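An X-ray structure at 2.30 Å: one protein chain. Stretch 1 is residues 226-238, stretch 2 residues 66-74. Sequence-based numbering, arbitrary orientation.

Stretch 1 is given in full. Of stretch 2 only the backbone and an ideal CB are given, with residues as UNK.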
ATOM      1  N   LYS A 226      34.684   2.952  18.350  1.00 25.04           N
ATOM      2  CA  LYS A 226      33.802   3.873  19.059  1.00 21.53           C
ATOM      3  C   LYS A 226      32.337   3.584  18.713  1.00 18.19           C
ATOM      4  O   LYS A 226      31.490   3.547  19.600  1.00 18.81           O
ATOM      5  CB  LYS A 226      34.165   5.322  18.723  1.00 26.20           C
ATOM      6  CG  LYS A 226      35.558   5.738  19.191  1.00 36.87           C
ATOM      7  CD  LYS A 226      35.849   7.194  18.836  1.00 46.10           C
ATOM      8  CE  LYS A 226      37.221   7.634  19.331  1.00 45.56           C
ATOM      9  NZ  LYS A 226      37.546   9.035  18.933  1.00 54.83           N
ATOM     10  N   LEU A 227      32.038   3.369  17.434  1.00 17.06           N
ATOM     11  CA  LEU A 227      30.671   3.065  17.027  1.00 19.89           C
ATOM     12  C   LEU A 227      30.253   1.709  17.579  1.00 24.04           C
ATOM     13  O   LEU A 227      29.097   1.494  17.944  1.00 25.29           O
ATOM     14  CB  LEU A 227      30.563   3.034  15.510  1.00 20.47           C
ATOM     15  CG  LEU A 227      30.804   4.379  14.821  1.00 24.74           C
ATOM     16  CD1 LEU A 227      30.831   4.162  13.323  1.00 30.15           C
ATOM     17  CD2 LEU A 227      29.708   5.372  15.202  1.00 19.65           C
ATOM     18  N   TYR A 228      31.212   0.795  17.627  1.00 25.42           N
ATOM     19  CA  TYR A 228      30.993  -0.559  18.112  1.00 24.91           C
ATOM     20  C   TYR A 228      30.719  -0.520  19.609  1.00 21.29           C
ATOM     21  O   TYR A 228      29.772  -1.131  20.107  1.00 17.87           O
ATOM     22  CB  TYR A 228      32.256  -1.381  17.849  1.00 27.63           C
ATOM     23  CG  TYR A 228      32.085  -2.872  17.974  1.00 17.26           C
ATOM     24  CD1 TYR A 228      31.611  -3.629  16.900  1.00 20.95           C
ATOM     25  CD2 TYR A 228      32.450  -3.535  19.145  1.00 19.39           C
ATOM     26  CE1 TYR A 228      31.515  -5.018  16.983  1.00 17.84           C
ATOM     27  CE2 TYR A 228      32.360  -4.918  19.247  1.00 18.93           C
ATOM     28  CZ  TYR A 228      31.894  -5.658  18.163  1.00 21.85           C
ATOM     29  OH  TYR A 228      31.815  -7.026  18.258  1.00 13.81           O
ATOM     30  N   ASP A 229      31.563   0.218  20.316  1.00 19.88           N
ATOM     31  CA  ASP A 229      31.441   0.349  21.757  1.00 25.56           C
ATOM     32  C   ASP A 229      30.152   1.030  22.186  1.00 22.55           C
ATOM     33  O   ASP A 229      29.627   0.734  23.254  1.00 24.82           O
ATOM     34  CB  ASP A 229      32.631   1.122  22.315  1.00 31.55           C
ATOM     35  CG  ASP A 229      33.230   0.466  23.537  1.00 40.10           C
ATOM     36  OD1 ASP A 229      34.137   1.074  24.146  1.00 46.97           O
ATOM     37  OD2 ASP A 229      32.803  -0.658  23.885  1.00 44.55           O
ATOM     38  N   ARG A 230      29.637   1.952  21.381  1.00 22.58           N
ATOM     39  CA  ARG A 230      28.407   2.608  21.787  1.00 23.12           C
ATOM     40  C   ARG A 230      27.214   1.719  21.500  1.00 22.62           C
ATOM     41  O   ARG A 230      26.079   2.075  21.809  1.00 23.39           O
ATOM     42  CB  ARG A 230      28.244   3.975  21.110  1.00 27.38           C
ATOM     43  CG  ARG A 230      28.252   3.953  19.602  1.00 44.29           C
ATOM     44  CD  ARG A 230      27.843   5.308  19.029  1.00 46.27           C
ATOM     45  NE  ARG A 230      26.435   5.626  19.281  1.00 47.41           N
ATOM     46  CZ  ARG A 230      25.801   6.664  18.742  1.00 42.09           C
ATOM     47  NH1 ARG A 230      26.452   7.479  17.925  1.00 45.35           N
ATOM     48  NH2 ARG A 230      24.521   6.884  19.011  1.00 36.90           N
ATOM     49  N   GLY A 231      27.473   0.554  20.914  1.00 15.24           N
ATOM     50  CA  GLY A 231      26.395  -0.377  20.626  1.00 13.38           C
ATOM     51  C   GLY A 231      25.712  -0.290  19.273  1.00 13.74           C
ATOM     52  O   GLY A 231      24.626  -0.836  19.111  1.00 17.24           O
ATOM     53  N   ILE A 232      26.327   0.384  18.298  1.00 18.74           N
ATOM     54  CA  ILE A 232      25.737   0.507  16.955  1.00 15.69           C
ATOM     55  C   ILE A 232      25.923  -0.812  16.181  1.00 23.48           C
ATOM     56  O   ILE A 232      27.045  -1.296  16.019  1.00 12.26           O
ATOM     57  CB  ILE A 232      26.411   1.655  16.142  1.00 17.54           C
ATOM     58  CG1 ILE A 232      26.181   3.016  16.816  1.00 17.36           C
ATOM     59  CG2 ILE A 232      25.856   1.695  14.742  1.00 16.18           C
ATOM     60  CD1 ILE A 232      24.723   3.405  16.967  1.00 19.22           C
ATOM     61  N   ARG A 233      24.833  -1.402  15.695  1.00 23.37           N
ATOM     62  CA  ARG A 233      24.959  -2.652  14.955  1.00 22.37           C
ATOM     63  C   ARG A 233      23.785  -2.873  14.032  1.00 21.50           C
ATOM     64  O   ARG A 233      22.668  -2.443  14.318  1.00 21.24           O
ATOM     65  CB  ARG A 233      25.091  -3.836  15.928  1.00 23.44           C
ATOM     66  CG  ARG A 233      25.331  -5.204  15.265  1.00 22.53           C
ATOM     67  CD  ARG A 233      25.370  -6.328  16.313  1.00 26.86           C
ATOM     68  NE  ARG A 233      26.642  -7.040  16.299  1.00 33.06           N
ATOM     69  CZ  ARG A 233      27.066  -7.772  15.275  1.00 31.06           C
ATOM     70  NH1 ARG A 233      28.237  -8.382  15.330  1.00 22.63           N
ATOM     71  NH2 ARG A 233      26.303  -7.909  14.198  1.00 42.53           N
ATOM     72  N   ASP A 234      24.047  -3.530  12.905  1.00 26.73           N
ATOM     73  CA  ASP A 234      22.997  -3.831  11.935  1.00 27.75           C
ATOM     74  C   ASP A 234      22.259  -2.581  11.436  1.00 29.13           C
ATOM     75  O   ASP A 234      21.061  -2.621  11.120  1.00 24.56           O
ATOM     76  CB  ASP A 234      22.032  -4.821  12.574  1.00 19.97           C
ATOM     77  CG  ASP A 234      22.722  -6.109  12.948  1.00 22.67           C
ATOM     78  OD1 ASP A 234      22.343  -6.758  13.950  1.00 25.72           O
ATOM     79  OD2 ASP A 234      23.661  -6.471  12.215  1.00 22.16           O
ATOM     80  N   CYS A 235      22.987  -1.472  11.363  1.00 24.59           N
ATOM     81  CA  CYS A 235      22.424  -0.217  10.894  1.00 24.06           C
ATOM     82  C   CYS A 235      23.003   0.094   9.534  1.00 25.19           C
ATOM     83  O   CYS A 235      24.026  -0.463   9.134  1.00 25.30           O
ATOM     84  CB  CYS A 235      22.762   0.933  11.843  1.00 27.38           C
ATOM     85  SG  CYS A 235      21.897   0.930  13.432  1.00 41.67           S
ATOM     86  N   GLN A 236      22.355   1.002   8.826  1.00 26.46           N
ATOM     87  CA  GLN A 236      22.836   1.379   7.511  1.00 30.59           C
ATOM     88  C   GLN A 236      24.299   1.826   7.595  1.00 24.51           C
ATOM     89  O   GLN A 236      25.170   1.284   6.906  1.00 22.90           O
ATOM     90  CB  GLN A 236      21.975   2.509   6.957  1.00 32.72           C
ATOM     91  CG  GLN A 236      22.293   2.871   5.535  1.00 33.76           C
ATOM     92  CD  GLN A 236      21.530   4.083   5.100  1.00 34.05           C
ATOM     93  OE1 GLN A 236      20.323   4.178   5.320  1.00 27.00           O
ATOM     94  NE2 GLN A 236      22.224   5.025   4.480  1.00 32.11           N
ATOM     95  N   SER A 237      24.551   2.803   8.460  1.00 17.32           N
ATOM     96  CA  SER A 237      25.887   3.363   8.669  1.00 21.09           C
ATOM     97  C   SER A 237      27.007   2.335   8.806  1.00 20.74           C
ATOM     98  O   SER A 237      28.040   2.425   8.144  1.00 20.99           O
ATOM     99  CB  SER A 237      25.895   4.216   9.935  1.00 20.45           C
ATOM    100  OG  SER A 237      25.786   3.376  11.084  1.00 17.61           O
ATOM    101  N   VAL A 238      26.790   1.374   9.695  1.00 15.33           N
ATOM    102  CA  VAL A 238      27.761   0.344  10.002  1.00 20.16           C
ATOM    103  C   VAL A 238      27.828  -0.799   9.005  1.00 13.90           C
ATOM    104  O   VAL A 238      28.763  -1.596   9.024  1.00 13.12           O
ATOM    105  CB  VAL A 238      27.483  -0.196  11.415  1.00 23.41           C
ATOM    106  CG1 VAL A 238      28.043  -1.585  11.583  1.00 38.73           C
ATOM    107  CG2 VAL A 238      28.083   0.741  12.432  1.00 19.20           C
ATOM    108  N   UNK A  66      22.901  13.405   9.936  1.00 25.32           N
ATOM    109  CA  UNK A  66      22.224  12.249  10.522  1.00 27.97           C
ATOM    110  C   UNK A  66      23.114  11.448  11.468  1.00 29.03           C
ATOM    111  O   UNK A  66      24.260  11.144  11.145  1.00 37.18           O
ATOM    112  CB  UNK A  66      21.713  11.332   9.409  1.00 27.97           C
ATOM    113  N   UNK A  67      22.582  11.107  12.636  1.00 26.66           N
ATOM    114  CA  UNK A  67      23.317  10.318  13.623  1.00 23.96           C
ATOM    115  C   UNK A  67      23.494   8.902  13.072  1.00 19.17           C
ATOM    116  O   UNK A  67      22.572   8.349  12.491  1.00 18.12           O
ATOM    117  CB  UNK A  67      22.591  10.298  14.970  1.00 23.96           C
ATOM    118  N   UNK A  68      24.677   8.293  13.264  1.00 20.20           N
ATOM    119  CA  UNK A  68      24.942   6.937  12.762  1.00 21.59           C
ATOM    120  C   UNK A  68      23.923   5.854  13.096  1.00 22.76           C
ATOM    121  O   UNK A  68      23.969   4.771  12.515  1.00 21.70           O
ATOM    122  CB  UNK A  68      26.300   6.480  13.299  1.00 21.59           C
ATOM    123  N   UNK A  69      22.997   6.141  14.008  1.00 23.36           N
ATOM    124  CA  UNK A  69      21.968   5.161  14.359  1.00 20.95           C
ATOM    125  C   UNK A  69      20.738   5.317  13.465  1.00 22.65           C
ATOM    126  O   UNK A  69      19.909   4.410  13.376  1.00 22.92           O
ATOM    127  CB  UNK A  69      21.572   5.307  15.830  1.00 20.95           C
ATOM    128  N   UNK A  70      20.626   6.468  12.804  1.00 21.42           N
ATOM    129  CA  UNK A  70      19.492   6.757  11.926  1.00 23.88           C
ATOM    130  C   UNK A  70      19.684   6.226  10.518  1.00 25.59           C
ATOM    131  O   UNK A  70      20.805   5.955  10.087  1.00 31.08           O
ATOM    132  CB  UNK A  70      19.248   8.266  11.869  1.00 23.88           C
ATOM    133  N   UNK A  71      18.580   6.090   9.795  1.00 30.93           N
ATOM    134  CA  UNK A  71      18.632   5.611   8.419  1.00 31.75           C
ATOM    135  C   UNK A  71      18.467   6.803   7.485  1.00 31.07           C
ATOM    136  O   UNK A  71      17.868   7.812   7.857  1.00 32.75           O
ATOM    137  CB  UNK A  71      17.556   4.555   8.158  1.00 31.75           C
ATOM    138  N   UNK A  72      18.989   6.674   6.270  1.00 28.32           N
ATOM    139  CA  UNK A  72      18.918   7.737   5.274  1.00 26.76           C
ATOM    140  C   UNK A  72      18.678   7.137   3.891  1.00 26.07           C
ATOM    141  O   UNK A  72      19.622   6.863   3.145  1.00 20.06           O
ATOM    142  CB  UNK A  72      20.199   8.574   5.282  1.00 26.76           C
ATOM    143  N   UNK A  73      17.408   6.945   3.551  1.00 21.87           N
ATOM    144  CA  UNK A  73      17.039   6.360   2.270  1.00 23.14           C
ATOM    145  C   UNK A  73      17.174   7.330   1.105  1.00 25.76           C
ATOM    146  O   UNK A  73      17.372   8.535   1.283  1.00 27.88           O
ATOM    147  CB  UNK A  73      15.601   5.842   2.336  1.00 23.14           C
ATOM    148  N   UNK A  74      17.049   6.788  -0.099  1.00 27.08           N
ATOM    149  CA  UNK A  74      17.132   7.591  -1.298  1.00 30.19           C
ATOM    150  C   UNK A  74      16.054   8.671  -1.232  1.00 26.50           C
ATOM    151  O   UNK A  74      16.295   9.827  -1.571  1.00 29.59           O
ATOM    152  CB  UNK A  74      16.979   6.727  -2.551  1.00 30.19           C
TER

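Position 66 enters in an extended conformation (phi/psi -138/133), and its ideal CB has no atom of stretch 1 within 5.5 Å. Nothing visible selects a side chain, and a polar or charged one would do. It is Lys66, whose NZ forms a salt bridge, at 3.5 Å, with OE1 of the residue at position 70.

At position 67 CA-to-CB points sideways and the ideal CB again finds nothing within 5.5 Å. The guanidinium of Arg230, however, reaches toward this end of the stretch, so an acidic or amide side chain long enough to approach it would suit. Backbone evidence adds a second demand: the carbonyl of 67 accepts from the N of 70, closing a type I turn, and the first position of such turns favours Asp, Asn or Ser. The residue is Asp67, chi1 172° (t). Its OD2 lies 3.6 Å from Arg230 NH1, a salt bridge made at the edge of the guanidinium, near its plane. Its OD1 serves the turn instead, accepting from the backbone N of position 69.

Position 68 points toward stretch 1. Its ideal CB lies 3.8 Å from Ser237 OG, 4.1 Å from Leu227 CD2 and 4.7 Å from Arg230 NH1, a mixed pocket suited to a compact apolar group such as proline, alanine or valine. Phi of -51° at the second position of the turn favours proline among these. It is Pro68, with 96 Å² covered by stretch 1, the largest such area in its stretch. Its CG packs 3.9 Å from Leu227 CD2 and 3.5 Å from Arg230 NH1. The carbonyl works independently of the side chain: Ser237 OG donates to Pro68 O at 2.7 Å, and water 1 donates to the same oxygen at 2.9 Å while accepting from Ser237 N at 2.7 Å.

At position 69 CA-to-CB runs sideways, with the ideal CB 3.9 Å from Ile232 CD1 and 5.0 Å from Cys235 SG. Serine, alanine, threonine or asparagine are all plausible. Ser69 (chi1 71°, p) sets its CB against Ile232 CD1 at 3.9 Å and donates from OG to OD1 of Asp67 at 2.6 Å, reinforcing the turn.

Position 70 points away from stretch 1, so many polar residues would fit. Glu70 turns back along its own stretch: its OE2 accepts from Asp67 N at 2.7 Å.

Position 71 is sideways, with its ideal CB 4.0 Å from Gln236 OE1; a small or polar side chain suits. It is Ser71, chi1 70° (p).

At position 72 CA-to-CB runs sideways, the ideal CB 4.2 Å from Gln236 NE2, and the backbone N and O both meet the amide of Gln236. Bonds to the main chain ask little of the side chain, so polar or apolar residues of several sizes would suit. It is Phe72: its N donates to Gln236 OE1 at 3.0 Å (173°), Gln236 NE2 gives a weak bond to Phe72 O at 3.5 Å, and the end of the side chain leads away.

Position 73 points away and precedes a helix, favouring Ser, Thr, Asp or Asn; Ser73 caps a backbone N just beyond the stretch. Position 74, helical and out of reach, is unconstrained here and is Val74.

Stretch 2 66-74: KDPSESFSV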
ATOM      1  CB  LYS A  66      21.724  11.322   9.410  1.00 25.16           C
ATOM      2  CG  LYS A  66      20.475  11.796   8.698  1.00 19.29           C
ATOM      3  CD  LYS A  66      19.245  11.414   9.483  1.00 23.22           C
ATOM      4  CE  LYS A  66      17.989  11.798   8.745  1.00 27.90           C
ATOM      5  NZ  LYS A  66      16.805  11.325   9.502  1.00 34.60           N
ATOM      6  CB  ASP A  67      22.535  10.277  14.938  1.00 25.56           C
ATOM      7  CG  ASP A  67      23.134   9.313  15.942  1.00 27.87           C
ATOM      8  OD1 ASP A  67      22.811   8.111  15.885  1.00 25.51           O
ATOM      9  OD2 ASP A  67      23.941   9.760  16.781  1.00 30.53           O
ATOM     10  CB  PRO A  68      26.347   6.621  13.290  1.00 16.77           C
ATOM     11  CG  PRO A  68      26.524   7.567  14.451  1.00 27.07           C
ATOM     12  CD  PRO A  68      25.839   8.821  13.998  1.00 22.30           C
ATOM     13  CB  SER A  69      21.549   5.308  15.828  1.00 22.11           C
ATOM     14  OG  SER A  69      20.803   6.494  16.037  1.00 26.44           O
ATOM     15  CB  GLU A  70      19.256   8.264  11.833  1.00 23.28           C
ATOM     16  CG  GLU A  70      19.270   8.986  13.165  1.00 30.93           C
ATOM     17  CD  GLU A  70      18.967  10.469  13.024  1.00 40.45           C
ATOM     18  OE1 GLU A  70      17.791  10.818  12.778  1.00 45.69           O
ATOM     19  OE2 GLU A  70      19.906  11.285  13.152  1.00 33.76           O
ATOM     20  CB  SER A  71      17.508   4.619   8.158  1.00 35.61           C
ATOM     21  OG  SER A  71      16.268   5.291   8.152  1.00 24.07           O
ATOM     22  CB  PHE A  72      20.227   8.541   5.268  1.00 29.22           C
ATOM     23  CG  PHE A  72      20.121   9.861   4.560  1.00 32.18           C
ATOM     24  CD1 PHE A  72      19.357  10.890   5.101  1.00 28.26           C
ATOM     25  CD2 PHE A  72      20.744  10.063   3.334  1.00 23.73           C
ATOM     26  CE1 PHE A  72      19.213  12.096   4.429  1.00 29.74           C
ATOM     27  CE2 PHE A  72      20.604  11.265   2.659  1.00 25.56           C
ATOM     28  CZ  PHE A  72      19.836  12.285   3.206  1.00 19.49           C
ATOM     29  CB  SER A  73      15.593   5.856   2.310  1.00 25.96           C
ATOM     30  OG  SER A  73      14.679   6.943   2.303  1.00 27.38           O
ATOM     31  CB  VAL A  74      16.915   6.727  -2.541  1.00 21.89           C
ATOM     32  CG1 VAL A  74      15.499   6.208  -2.560  1.00 28.49           C
ATOM     33  CG2 VAL A  74      17.208   7.527  -3.778  1.00 29.35           C
TER
HETATM   34  O   HOH W   1      22.667   3.656  10.129  1.00  9.92           O
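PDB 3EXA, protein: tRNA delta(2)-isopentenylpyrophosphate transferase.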